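Local coordinates for ankyrin repeat domain protein (Legionella pneumophila subsp. pneumophila, PDB 6MCA) that acts as a bacterial effector with ankyrin repeats and a cysteine protease-like part, and interacts with the host LARP7 component of the 7SK snRNP complex, at residues T87-T90 and V96-N99; P128-Q133 and D152-K157; A229-Y234 and F311-Q316; Q243-I248 and F307-L312; Q397-Y400 and R406-S409. All blocks are in the same frame, centred on the assembly; numbering follows the deposited sequence.

Interaction 1 (T87-T90 and V96-N99); sequences TGRT and VDNN
One face of the Arg89 guanidinium carries the Asp97 carboxylate oxygen OD2, which sits 3.0 Å above the plane and over its centre. The carboxylate plane stands almost upright on the guanidinium, 85° from it. Arg89 NH1 is the nitrogen nearest Asp97 OD2, at 3.1 Å, and Arg89 CZ follows at 3.2 Å. No N-H of the arginine points at the oxygen, making this a salt bridge of charges alone. Other nitrogens of the group have other partners: Arg89 NE is hydrogen-bonded to a bound tartaric acid, probably from the crystallisation liquor, while NH2 has Glu189 as a long, weak ion-pair partner. Trp94 adds a cation-pi contact. Extended from CG to NE, the arginine chain spans the gap between backbones whose CA atoms, Arg89 and Asp97, are 10.0 Å apart. Asp97 is buried, and the positive group over its carboxylate would probably favour the charged form. Helix 91-97 starts right after Thr90, its N-cap, and carries Asp97 near its end; Thr90 OG1 is hydrogen-bonded to His93 ND1, as in the TPLH signature of ankyrin repeats. A Schellman motif at Asn99 closes the far end. The salt bridge thus ties the loop leading into this helix to its last turn; Val96 packs on helices 126-131 and 134-142, and Asp97 and Asn98 meet Gln233 of helix 215-233.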
# COMPACT_ATOMS: atom_id res chain seq x y z
N THR A 87 13.79 1.51 -9.07
CA THR A 87 12.83 0.88 -8.17
C THR A 87 12.50 -0.55 -8.57
O THR A 87 11.84 -1.25 -7.80
CB THR A 87 11.54 1.69 -8.10
OG1 THR A 87 10.76 1.47 -9.28
CG2 THR A 87 11.85 3.18 -7.98
N GLY A 88 12.94 -1.01 -9.74
CA GLY A 88 12.62 -2.33 -10.22
C GLY A 88 11.39 -2.43 -11.08
O GLY A 88 11.00 -3.55 -11.45
N ARG A 89 10.77 -1.31 -11.43
CA ARG A 89 9.59 -1.30 -12.29
C ARG A 89 10.02 -1.51 -13.73
O ARG A 89 10.60 -0.61 -14.35
CB ARG A 89 8.82 0.01 -12.14
CG ARG A 89 7.87 0.07 -10.95
CD ARG A 89 6.81 1.14 -11.18
NE ARG A 89 5.95 1.33 -10.02
CZ ARG A 89 4.87 2.11 -10.02
NH1 ARG A 89 4.51 2.75 -11.13
NH2 ARG A 89 4.14 2.23 -8.92
N THR A 90 9.74 -2.69 -14.28
CA THR A 90 9.99 -2.96 -15.68
C THR A 90 8.99 -2.19 -16.53
O THR A 90 8.00 -1.67 -16.02
CB THR A 90 9.90 -4.46 -15.95
OG1 THR A 90 8.53 -4.88 -15.87
CG2 THR A 90 10.72 -5.24 -14.93
N VAL A 96 1.14 -1.92 -17.07
CA VAL A 96 0.04 -2.54 -16.34
C VAL A 96 -0.54 -1.57 -15.31
O VAL A 96 -1.76 -1.48 -15.15
CB VAL A 96 0.53 -3.85 -15.68
CG1 VAL A 96 -0.40 -4.26 -14.56
CG2 VAL A 96 0.63 -4.95 -16.72
N ASP A 97 0.32 -0.82 -14.61
CA ASP A 97 -0.17 0.19 -13.68
C ASP A 97 -1.00 1.26 -14.38
O ASP A 97 -1.83 1.90 -13.73
CB ASP A 97 1.00 0.82 -12.93
CG ASP A 97 1.79 -0.18 -12.11
OD1 ASP A 97 1.38 -1.37 -12.07
OD2 ASP A 97 2.82 0.20 -11.52
N ASN A 98 -0.79 1.46 -15.68
CA ASN A 98 -1.62 2.37 -16.47
C ASN A 98 -2.89 1.71 -16.98
O ASN A 98 -3.72 2.39 -17.59
CB ASN A 98 -0.82 2.91 -17.65
CG ASN A 98 -0.10 4.21 -17.33
OD1 ASN A 98 -0.11 4.67 -16.19
ND2 ASN A 98 0.52 4.80 -18.34
N ASN A 99 -3.06 0.40 -16.76
CA ASN A 99 -4.19 -0.36 -17.29
C ASN A 99 -4.28 -0.21 -18.81
O ASN A 99 -5.36 -0.11 -19.39
CB ASN A 99 -5.50 0.05 -16.62
CG ASN A 99 -6.59 -1.00 -16.77
OD1 ASN A 99 -6.32 -2.20 -16.78
ND2 ASN A 99 -7.83 -0.54 -16.89

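Interaction 2 (P128-Q133 and D152-K157); sequences PVLRGQ and DFINAK
Within segments 128-133 and 152-157, Leu130 and Ile154 have the nearest CA atoms, 8.4 Å apart, a spacing bridged entirely by apolar side chains. Ile154 carries the contact. Its CG1 lies anti to the carbonyl carbon (chi1 -65°) and its chain continues nearly straight (chi2 167°), which carries CD1 forward to two neighbours on the opposing helix. Against Leu130 it comes tip to tip: Ile154 CD1 lies 3.7 Å from Leu130 CG and equally far from CD2. The other branch joins in, with Ile154 CG2 3.8 Å from Leu130 CD2, so Leu130 CD2 rests against both branches of the isoleucine. Val129 is met at a slant by the same end, its CG1 3.8 Å from Ile154 CD1. No hydrogen bond spans the contact, which is small, one isoleucine side chain against two residues of the other helix. Leu130 is buried because Phe190, Ala193 and Val194 of helix 188-202 close over it as well, and Phe190 also makes an edge-to-face pair with Phe153. Val129 has Lys137 as a further neighbour. Past the contact, helix 126-131 ends in a Schellman motif at Gly132, where Gln133 N bonds back to Pro128 O at 3.0 Å, and Gln133 is at once the N-cap of helix 134-142. Two short helices linked by such a tight turn are consistent with the helical hairpins of an ankyrin stack, here packed against the long helix 147-162 that follows.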
# COMPACT_ATOMS: atom_id res chain seq x y z
N PRO A 128 -3.19 -4.61 -10.57
CA PRO A 128 -4.45 -5.04 -11.21
C PRO A 128 -5.30 -5.93 -10.32
O PRO A 128 -6.53 -5.86 -10.40
CB PRO A 128 -3.98 -5.79 -12.47
CG PRO A 128 -2.52 -6.03 -12.28
CD PRO A 128 -2.03 -4.91 -11.43
N VAL A 129 -4.68 -6.76 -9.48
CA VAL A 129 -5.46 -7.56 -8.53
C VAL A 129 -6.15 -6.66 -7.52
O VAL A 129 -7.34 -6.83 -7.22
CB VAL A 129 -4.55 -8.59 -7.83
CG1 VAL A 129 -5.23 -9.15 -6.59
CG2 VAL A 129 -4.20 -9.71 -8.78
N LEU A 130 -5.43 -5.67 -6.99
CA LEU A 130 -6.00 -4.78 -5.99
C LEU A 130 -7.08 -3.88 -6.57
O LEU A 130 -8.00 -3.46 -5.86
CB LEU A 130 -4.91 -3.94 -5.34
CG LEU A 130 -3.97 -4.71 -4.41
CD1 LEU A 130 -2.75 -3.87 -4.07
CD2 LEU A 130 -4.71 -5.14 -3.15
N ARG A 131 -6.99 -3.56 -7.86
CA ARG A 131 -7.93 -2.66 -8.52
C ARG A 131 -9.03 -3.40 -9.28
O ARG A 131 -9.89 -2.74 -9.87
CB ARG A 131 -7.19 -1.72 -9.46
CG ARG A 131 -6.14 -0.86 -8.78
CD ARG A 131 -5.20 -0.22 -9.78
NE ARG A 131 -4.19 0.61 -9.13
CZ ARG A 131 -3.15 1.15 -9.76
NH1 ARG A 131 -2.99 0.96 -11.06
NH2 ARG A 131 -2.28 1.89 -9.08
N GLY A 132 -9.01 -4.73 -9.28
CA GLY A 132 -10.05 -5.48 -9.97
C GLY A 132 -10.10 -5.25 -11.46
O GLY A 132 -11.19 -5.13 -12.03
N GLN A 133 -8.94 -5.20 -12.11
CA GLN A 133 -8.85 -4.98 -13.56
C GLN A 133 -8.74 -6.35 -14.22
O GLN A 133 -7.64 -6.87 -14.43
CB GLN A 133 -7.68 -4.07 -13.89
CG GLN A 133 -7.85 -2.65 -13.36
CD GLN A 133 -6.53 -1.91 -13.21
OE1 GLN A 133 -5.47 -2.52 -13.11
NE2 GLN A 133 -6.60 -0.58 -13.18
N ASP A 152 0.01 -13.57 -2.24
CA ASP A 152 0.83 -13.74 -1.05
C ASP A 152 1.51 -12.44 -0.66
O ASP A 152 1.60 -12.12 0.53
CB ASP A 152 1.87 -14.84 -1.27
CG ASP A 152 1.24 -16.21 -1.45
OD1 ASP A 152 0.09 -16.40 -0.99
OD2 ASP A 152 1.89 -17.09 -2.05
N PHE A 153 1.99 -11.67 -1.64
CA PHE A 153 2.58 -10.37 -1.32
C PHE A 153 1.55 -9.46 -0.65
O PHE A 153 1.84 -8.85 0.39
CB PHE A 153 3.13 -9.71 -2.59
CG PHE A 153 3.67 -8.32 -2.37
CD1 PHE A 153 4.99 -8.13 -1.98
CD2 PHE A 153 2.86 -7.21 -2.54
CE1 PHE A 153 5.48 -6.85 -1.77
CE2 PHE A 153 3.35 -5.93 -2.33
CZ PHE A 153 4.66 -5.76 -1.95
N ILE A 154 0.36 -9.36 -1.24
CA ILE A 154 -0.68 -8.49 -0.69
C ILE A 154 -1.03 -8.92 0.73
O ILE A 154 -1.11 -8.10 1.65
CB ILE A 154 -1.92 -8.49 -1.60
CG1 ILE A 154 -1.59 -7.87 -2.96
CG2 ILE A 154 -3.07 -7.76 -0.93
CD1 ILE A 154 -2.65 -8.12 -4.01
N ASN A 155 -1.22 -10.23 0.94
CA ASN A 155 -1.62 -10.72 2.25
C ASN A 155 -0.53 -10.50 3.29
O ASN A 155 -0.81 -10.10 4.42
CB ASN A 155 -2.00 -12.20 2.16
CG ASN A 155 -2.24 -12.82 3.52
OD1 ASN A 155 -3.31 -12.69 4.10
ND2 ASN A 155 -1.22 -13.51 4.04
N ALA A 156 0.73 -10.76 2.92
CA ALA A 156 1.83 -10.58 3.86
C ALA A 156 1.99 -9.11 4.25
O ALA A 156 2.18 -8.80 5.43
CB ALA A 156 3.13 -11.13 3.27
N LYS A 157 1.90 -8.21 3.27
CA LYS A 157 2.00 -6.78 3.59
C LYS A 157 0.85 -6.34 4.47
O LYS A 157 1.05 -5.62 5.46
CB LYS A 157 2.04 -5.96 2.30
CG LYS A 157 3.33 -6.10 1.51
CD LYS A 157 4.51 -5.53 2.27
CE LYS A 157 4.35 -4.04 2.52
NZ LYS A 157 5.39 -3.52 3.45

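Interaction 3 (A229-Y234 and F311-Q316); sequences AELLQY and FLYKKQ
Tyr313 drives its hydroxyl into the last turn of helix 215-233, where Leu231 and Tyr234 receive it, and this is the tight part of the contact. Tyr313 OH donates to Leu231 O at 2.8 Å, arriving in the carbonyl plane on a lone pair with a C=O...O angle of 119°. The same oxygen is hemmed in by carbon: Leu231 CD2 is 3.4 Å from Tyr313 OH, and Tyr234 CB is 3.6 Å from it. The leucine side chain stands about at a right angle to the tyrosine, whereas Tyr234 and Tyr313 lie side by side and point the same way, Tyr313 OH coming to the edge of the Tyr234 ring near its plane. Beneath, Leu312 CD1 touches Leu231 CB at 3.9 Å. Leu312 CB also lies 3.8 Å over the centre of the Tyr313 ring, so the ring is backed by its own neighbour in sequence. The looser side begins with the Tyr234 ring, which leads away from the 311-316 segment; its hydroxyl makes a weak hydrogen bond to Glu230, while the ring pairs edge-to-face with His244. Beyond Tyr313 the chain runs off into exposed loop at Lys314. Gln235 donates to Leu312 O and reinforces the join from the loop after helix 215-233. Two helix C-terminal ends are here clasped together by a hydroxyl-to-carbonyl bond, beside the five-stranded antiparallel sheet on whose strand 256-263 Phe311 and Leu312 pack, in what is probably the cysteine protease-like part.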
# COMPACT_ATOMS: atom_id res chain seq x y z
N ALA A 229 -5.58 7.78 -5.77
CA ALA A 229 -4.72 6.90 -6.55
C ALA A 229 -4.31 7.57 -7.86
O ALA A 229 -3.12 7.67 -8.17
CB ALA A 229 -5.42 5.57 -6.82
N GLU A 230 -5.29 8.09 -8.60
CA GLU A 230 -4.99 8.78 -9.84
C GLU A 230 -3.99 9.91 -9.59
O GLU A 230 -2.93 9.97 -10.22
CB GLU A 230 -6.27 9.32 -10.48
CG GLU A 230 -6.05 10.04 -11.80
CD GLU A 230 -7.34 10.54 -12.42
OE1 GLU A 230 -8.42 10.26 -11.86
OE2 GLU A 230 -7.27 11.21 -13.47
N LEU A 231 -4.30 10.78 -8.62
CA LEU A 231 -3.43 11.92 -8.35
C LEU A 231 -2.04 11.46 -7.94
O LEU A 231 -1.06 12.18 -8.17
CB LEU A 231 -4.04 12.80 -7.27
CG LEU A 231 -5.23 13.67 -7.70
CD1 LEU A 231 -5.91 14.28 -6.48
CD2 LEU A 231 -4.78 14.75 -8.67
N LEU A 232 -1.92 10.27 -7.34
CA LEU A 232 -0.60 9.80 -6.95
C LEU A 232 0.18 9.30 -8.16
O LEU A 232 1.39 9.50 -8.24
CB LEU A 232 -0.72 8.72 -5.88
CG LEU A 232 -1.12 9.24 -4.49
CD1 LEU A 232 -1.23 8.09 -3.50
CD2 LEU A 232 -0.13 10.29 -4.01
N GLN A 233 -0.51 8.67 -9.11
CA GLN A 233 0.18 8.12 -10.28
C GLN A 233 0.85 9.23 -11.08
O GLN A 233 1.98 9.05 -11.57
CB GLN A 233 -0.80 7.33 -11.15
CG GLN A 233 -0.14 6.30 -12.04
CD GLN A 233 -1.00 5.07 -12.23
OE1 GLN A 233 -0.55 3.94 -12.01
NE2 GLN A 233 -2.24 5.27 -12.65
N TYR A 234 0.19 10.38 -11.20
CA TYR A 234 0.77 11.51 -11.92
C TYR A 234 2.07 11.98 -11.30
O TYR A 234 2.84 12.68 -11.96
CB TYR A 234 -0.22 12.67 -11.97
CG TYR A 234 -1.51 12.36 -12.71
CD1 TYR A 234 -1.58 11.32 -13.63
CD2 TYR A 234 -2.66 13.11 -12.48
CE1 TYR A 234 -2.75 11.03 -14.30
CE2 TYR A 234 -3.84 12.83 -13.14
CZ TYR A 234 -3.88 11.79 -14.05
OH TYR A 234 -5.05 11.51 -14.72
N PHE A 311 1.23 21.24 -3.88
CA PHE A 311 0.98 20.29 -2.80
C PHE A 311 1.50 18.90 -3.14
O PHE A 311 2.13 18.25 -2.31
CB PHE A 311 -0.52 20.24 -2.51
CG PHE A 311 -0.86 19.69 -1.16
CD1 PHE A 311 -0.84 18.32 -0.93
CD2 PHE A 311 -1.23 20.53 -0.13
CE1 PHE A 311 -1.16 17.81 0.31
CE2 PHE A 311 -1.56 20.03 1.11
CZ PHE A 311 -1.52 18.67 1.33
N LEU A 312 1.23 18.42 -4.36
CA LEU A 312 1.50 17.03 -4.72
C LEU A 312 2.68 16.84 -5.65
O LEU A 312 3.29 15.76 -5.63
CB LEU A 312 0.26 16.41 -5.38
CG LEU A 312 -0.93 16.06 -4.49
CD1 LEU A 312 -2.04 15.47 -5.34
CD2 LEU A 312 -0.53 15.10 -3.38
N TYR A 313 3.03 17.83 -6.47
CA TYR A 313 3.97 17.63 -7.56
C TYR A 313 5.21 18.52 -7.45
O TYR A 313 6.02 18.55 -8.38
CB TYR A 313 3.26 17.86 -8.89
CG TYR A 313 2.00 17.03 -9.01
CD1 TYR A 313 2.05 15.64 -8.93
CD2 TYR A 313 0.76 17.63 -9.17
CE1 TYR A 313 0.91 14.88 -9.03
CE2 TYR A 313 -0.40 16.87 -9.27
CZ TYR A 313 -0.31 15.49 -9.20
OH TYR A 313 -1.45 14.73 -9.29
N LYS A 314 5.38 19.23 -6.34
CA LYS A 314 6.62 19.93 -6.03
C LYS A 314 7.12 19.47 -4.68
O LYS A 314 6.35 19.05 -3.82
CB LYS A 314 6.43 21.45 -6.03
CG LYS A 314 5.98 22.05 -7.35
CD LYS A 314 6.25 23.55 -7.38
CE LYS A 314 5.74 24.20 -8.65
NZ LYS A 314 4.30 24.56 -8.53
N LYS A 315 8.44 19.56 -4.49
CA LYS A 315 9.05 19.20 -3.21
C LYS A 315 8.86 20.34 -2.22
O LYS A 315 9.27 21.47 -2.49
CB LYS A 315 10.53 18.88 -3.40
N GLN A 316 8.24 20.04 -1.08
CA GLN A 316 7.98 21.03 -0.04
C GLN A 316 8.54 20.53 1.28
O GLN A 316 8.78 19.33 1.47
CB GLN A 316 6.48 21.32 0.10
CG GLN A 316 5.76 21.60 -1.22
CD GLN A 316 6.01 23.01 -1.74
OE1 GLN A 316 6.77 23.78 -1.16
NE2 GLN A 316 5.35 23.35 -2.85

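Interaction 4 (Q243-I248 and F307-L312); sequences QHFKRI and FIHDFL
Apolar packing comes first: Ile248 and Ile308 meet through their CG2 methyls, 3.7 Å apart, where the backbones are nearest. Both methyls are anti to their own backbone N, and the two isoleucines run antiparallel past one another; Ile248 CG2 also reaches Ile308 CB at 3.9 Å. This half is buried, with Tyr313 and Ile305 against Ile248, and Leu252 and Leu259 against Ile308. The aromatic part lies one turn back on helix 242-251. His309 CD2 comes to the edge of the Phe245 ring, in its plane, 3.7 Å from Phe245 CE1. The rings meet at a slant, their planes 55° apart and their centroids 5.8 Å. His309 arrives there because its CG is anti to the backbone N (chi1 -167°), swinging the imidazole toward the other helix. Its polar side serves a different partner: ND1 is hydrogen-bonded to Lys314 NZ, which also forms a salt bridge with Asp310. No hydrogen bond links the two segments themselves, although nearby Arg247 bridges to Glu230 of helix 215-233. Phe245 and Ile248, three residues apart, present one face of helix 242-251 to the consecutive pair Ile308 and His309, a helix-helix packing beside strand 256-263, an outermost strand of the five-stranded antiparallel sheet.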
# COMPACT_ATOMS: atom_id res chain seq x y z
N GLN A 243 -3.58 17.76 -20.26
CA GLN A 243 -4.61 16.82 -19.84
C GLN A 243 -4.53 16.54 -18.34
O GLN A 243 -5.56 16.37 -17.68
CB GLN A 243 -4.49 15.52 -20.63
CG GLN A 243 -5.71 14.62 -20.51
CD GLN A 243 -5.36 13.15 -20.60
OE1 GLN A 243 -5.24 12.59 -21.69
NE2 GLN A 243 -5.20 12.50 -19.45
N HIS A 244 -3.31 16.48 -17.79
CA HIS A 244 -3.18 16.29 -16.35
C HIS A 244 -3.80 17.45 -15.58
O HIS A 244 -4.49 17.25 -14.57
CB HIS A 244 -1.70 16.14 -15.97
CG HIS A 244 -1.05 14.92 -16.56
ND1 HIS A 244 -0.38 14.94 -17.76
CD2 HIS A 244 -0.98 13.65 -16.11
CE1 HIS A 244 0.08 13.74 -18.03
NE2 HIS A 244 -0.27 12.93 -17.04
N PHE A 245 -3.59 18.68 -16.06
CA PHE A 245 -4.18 19.84 -15.40
C PHE A 245 -5.69 19.88 -15.57
O PHE A 245 -6.40 20.31 -14.66
CB PHE A 245 -3.53 21.12 -15.92
CG PHE A 245 -2.07 21.24 -15.56
CD1 PHE A 245 -1.64 20.98 -14.27
CD2 PHE A 245 -1.14 21.59 -16.52
CE1 PHE A 245 -0.30 21.08 -13.94
CE2 PHE A 245 0.20 21.69 -16.19
CZ PHE A 245 0.62 21.44 -14.90
N LYS A 246 -6.20 19.42 -16.72
CA LYS A 246 -7.65 19.30 -16.88
C LYS A 246 -8.22 18.29 -15.89
O LYS A 246 -9.28 18.53 -15.29
CB LYS A 246 -7.99 18.89 -18.31
CG LYS A 246 -7.69 19.96 -19.35
CD LYS A 246 -8.59 19.82 -20.57
CE LYS A 246 -7.85 19.18 -21.73
NZ LYS A 246 -7.61 17.72 -21.52
N ARG A 247 -7.53 17.17 -15.69
CA ARG A 247 -7.99 16.18 -14.72
C ARG A 247 -7.96 16.75 -13.30
O ARG A 247 -8.88 16.52 -12.52
CB ARG A 247 -7.14 14.92 -14.82
CG ARG A 247 -7.67 13.91 -15.82
CD ARG A 247 -9.14 13.61 -15.57
NE ARG A 247 -9.35 12.79 -14.37
CZ ARG A 247 -10.51 12.69 -13.73
NH1 ARG A 247 -11.57 13.36 -14.16
NH2 ARG A 247 -10.61 11.92 -12.66
N ILE A 248 -6.90 17.49 -12.97
CA ILE A 248 -6.82 18.10 -11.64
C ILE A 248 -7.95 19.12 -11.45
O ILE A 248 -8.54 19.22 -10.37
CB ILE A 248 -5.44 18.74 -11.43
CG1 ILE A 248 -4.35 17.67 -11.46
CG2 ILE A 248 -5.38 19.47 -10.10
CD1 ILE A 248 -2.95 18.22 -11.31
N PHE A 307 -2.33 25.39 -6.35
CA PHE A 307 -2.22 24.85 -4.99
C PHE A 307 -2.00 23.34 -5.02
O PHE A 307 -1.12 22.82 -4.33
CB PHE A 307 -3.47 25.20 -4.19
CG PHE A 307 -3.44 24.69 -2.77
CD1 PHE A 307 -3.91 23.42 -2.47
CD2 PHE A 307 -2.94 25.47 -1.75
CE1 PHE A 307 -3.88 22.94 -1.17
CE2 PHE A 307 -2.91 25.00 -0.44
CZ PHE A 307 -3.38 23.73 -0.16
N ILE A 308 -2.81 22.63 -5.81
CA ILE A 308 -2.67 21.17 -5.88
C ILE A 308 -1.31 20.80 -6.45
O ILE A 308 -0.69 19.81 -6.03
CB ILE A 308 -3.82 20.57 -6.71
CG1 ILE A 308 -5.16 20.86 -6.05
CG2 ILE A 308 -3.63 19.06 -6.87
CD1 ILE A 308 -5.36 20.15 -4.72
N HIS A 309 -0.81 21.59 -7.41
CA HIS A 309 0.50 21.29 -7.99
C HIS A 309 1.61 21.49 -6.96
O HIS A 309 2.48 20.63 -6.80
CB HIS A 309 0.74 22.16 -9.22
CG HIS A 309 1.90 21.71 -10.05
ND1 HIS A 309 3.18 22.19 -9.87
CD2 HIS A 309 1.98 20.81 -11.06
CE1 HIS A 309 3.99 21.61 -10.73
NE2 HIS A 309 3.29 20.77 -11.47
N ASP A 310 1.59 22.63 -6.25
CA ASP A 310 2.56 22.83 -5.17
C ASP A 310 2.45 21.74 -4.11
O ASP A 310 3.46 21.34 -3.52
CB ASP A 310 2.36 24.21 -4.54
CG ASP A 310 2.60 25.34 -5.51
OD1 ASP A 310 2.93 25.07 -6.68
OD2 ASP A 310 2.46 26.51 -5.10
N PHE A 311 1.23 21.24 -3.88
CA PHE A 311 0.98 20.29 -2.80
C PHE A 311 1.50 18.90 -3.14
O PHE A 311 2.13 18.25 -2.31
CB PHE A 311 -0.52 20.24 -2.51
CG PHE A 311 -0.86 19.69 -1.16
CD1 PHE A 311 -0.84 18.32 -0.93
CD2 PHE A 311 -1.23 20.53 -0.13
CE1 PHE A 311 -1.16 17.81 0.31
CE2 PHE A 311 -1.56 20.03 1.11
CZ PHE A 311 -1.52 18.67 1.33
N LEU A 312 1.23 18.42 -4.36
CA LEU A 312 1.50 17.03 -4.72
C LEU A 312 2.68 16.84 -5.65
O LEU A 312 3.29 15.76 -5.63
CB LEU A 312 0.26 16.41 -5.38
CG LEU A 312 -0.93 16.06 -4.49
CD1 LEU A 312 -2.04 15.47 -5.34
CD2 LEU A 312 -0.53 15.10 -3.38

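Interaction 5 (Q397-Y400 and R406-S409); sequences QRFY and RKAS
Lys407 lies across Phe399, its side chain about at right angles to that of the phenylalanine, and each of its atoms has something to meet. CB starts at the rim, 3.9 Å from Phe399 CE1. CG is next to the backbone, 3.4 Å from Phe399 O. CD passes over one face of the ring, a CH-pi contact with CD 4.2 Å from the Phe399 centroid and 24° off the normal. CE continues along the same carbonyl, 3.2 Å from Phe399 O. The extended chain rises from the ring toward its tip, and NZ ends 5.1 Å from the Phe399 centroid, at most a weak cation-pi attraction. A water accepts from Lys407 NZ at 2.9 Å and donates weakly to Tyr400 O. Meanwhile Lys407 O lies at the edge of the same ring, in its plane, so that one residue borders Phe399 on a face and on an edge. A second water sits between Arg398 O and Arg406 NH2, though its modelled distances are short; the main partner of Arg406 is Asp152, through a salt bridge. Phe399 is buried, with Tyr445 edge-to-face and Ile410 and Ile439 nearby. With Phe399 and Lys407 CA atoms only 5.5 Å apart, this is a helix-turn-helix junction, where helix 373-399 gives way through a short turn to helix 404-421.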
# COMPACT_ATOMS: atom_id res chain seq x y z
N GLN A 397 -6.81 -20.32 5.38
CA GLN A 397 -7.44 -21.03 4.27
C GLN A 397 -6.42 -21.39 3.20
O GLN A 397 -6.45 -22.50 2.66
CB GLN A 397 -8.57 -20.19 3.68
CG GLN A 397 -9.15 -20.76 2.40
CD GLN A 397 -10.32 -19.94 1.87
OE1 GLN A 397 -11.37 -19.86 2.51
NE2 GLN A 397 -10.13 -19.34 0.71
N ARG A 398 -5.50 -20.47 2.88
CA ARG A 398 -4.52 -20.75 1.85
C ARG A 398 -3.48 -21.78 2.29
O ARG A 398 -2.85 -22.40 1.43
CB ARG A 398 -3.82 -19.46 1.42
CG ARG A 398 -4.71 -18.51 0.65
CD ARG A 398 -4.03 -17.17 0.43
NE ARG A 398 -4.94 -16.20 -0.16
CZ ARG A 398 -4.68 -14.90 -0.28
NH1 ARG A 398 -3.52 -14.42 0.16
NH2 ARG A 398 -5.57 -14.09 -0.83
N PHE A 399 -3.29 -21.96 3.60
CA PHE A 399 -2.29 -22.93 4.06
C PHE A 399 -2.59 -24.33 3.55
O PHE A 399 -1.69 -25.05 3.10
CB PHE A 399 -2.20 -22.92 5.58
CG PHE A 399 -1.30 -24.00 6.13
CD1 PHE A 399 0.07 -23.82 6.16
CD2 PHE A 399 -1.83 -25.19 6.62
CE1 PHE A 399 0.90 -24.81 6.66
CE2 PHE A 399 -1.01 -26.18 7.12
CZ PHE A 399 0.36 -25.99 7.14
N TYR A 400 -3.86 -24.76 3.62
CA TYR A 400 -4.20 -26.13 3.27
C TYR A 400 -4.17 -26.38 1.77
O TYR A 400 -4.17 -27.55 1.35
CB TYR A 400 -5.58 -26.49 3.83
CG TYR A 400 -5.66 -26.39 5.34
CD1 TYR A 400 -5.17 -27.40 6.15
CD2 TYR A 400 -6.22 -25.27 5.95
CE1 TYR A 400 -5.25 -27.32 7.53
CE2 TYR A 400 -6.30 -25.18 7.33
CZ TYR A 400 -5.81 -26.20 8.11
OH TYR A 400 -5.89 -26.10 9.48
N ARG A 406 5.22 -22.37 -0.09
CA ARG A 406 4.20 -21.41 0.34
C ARG A 406 3.64 -21.79 1.71
O ARG A 406 3.30 -20.90 2.50
CB ARG A 406 3.09 -21.32 -0.70
CG ARG A 406 3.58 -20.89 -2.07
CD ARG A 406 2.49 -20.19 -2.87
NE ARG A 406 1.22 -20.92 -2.84
CZ ARG A 406 0.12 -20.47 -2.25
NH1 ARG A 406 0.12 -19.30 -1.64
NH2 ARG A 406 -0.99 -21.20 -2.27
N LYS A 407 3.55 -23.09 2.01
CA LYS A 407 3.15 -23.51 3.35
C LYS A 407 4.15 -23.04 4.40
O LYS A 407 3.75 -22.57 5.47
CB LYS A 407 2.99 -25.03 3.40
CG LYS A 407 1.65 -25.55 2.92
CD LYS A 407 1.40 -26.96 3.44
CE LYS A 407 0.23 -27.61 2.74
NZ LYS A 407 -0.16 -28.90 3.39
N ALA A 408 5.44 -23.16 4.10
CA ALA A 408 6.46 -22.68 5.04
C ALA A 408 6.36 -21.17 5.23
O ALA A 408 6.47 -20.67 6.36
CB ALA A 408 7.85 -23.06 4.54
N SER A 409 6.14 -20.43 4.14
CA SER A 409 5.99 -18.98 4.25
C SER A 409 4.78 -18.61 5.10
O SER A 409 4.86 -17.74 5.98
CB SER A 409 5.87 -18.36 2.85
OG SER A 409 5.55 -16.99 2.93
O HOH W 1 -3.04 -21.70 -1.01
O HOH W 2 -2.89 -29.52 3.93

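Overall arrangement
Along the chain interactions 1 and 2 come first, each complete before the next begins; interactions 3 and 4 follow and both end on helix 305-312, sharing Phe311 and Leu312; interaction 5 is last. Interactions 3 and 4, with centres about 8 Å apart, form one cluster beside the five-stranded sheet, in which the successive helices 215-233 and 242-251 grip that helix, and a Glu230-Arg247 salt bridge joins them. Interaction 1 touches interaction 2, about 14 Å away between centres, and interaction 2 reaches interaction 5 through Asp152 and Arg406. These three thus connect in a run of contacts, which meets the cluster where interaction 1 touches interaction 3. Interactions 4 and 5 lie about 44 Å apart between centres, on opposite sides of the chain's centre.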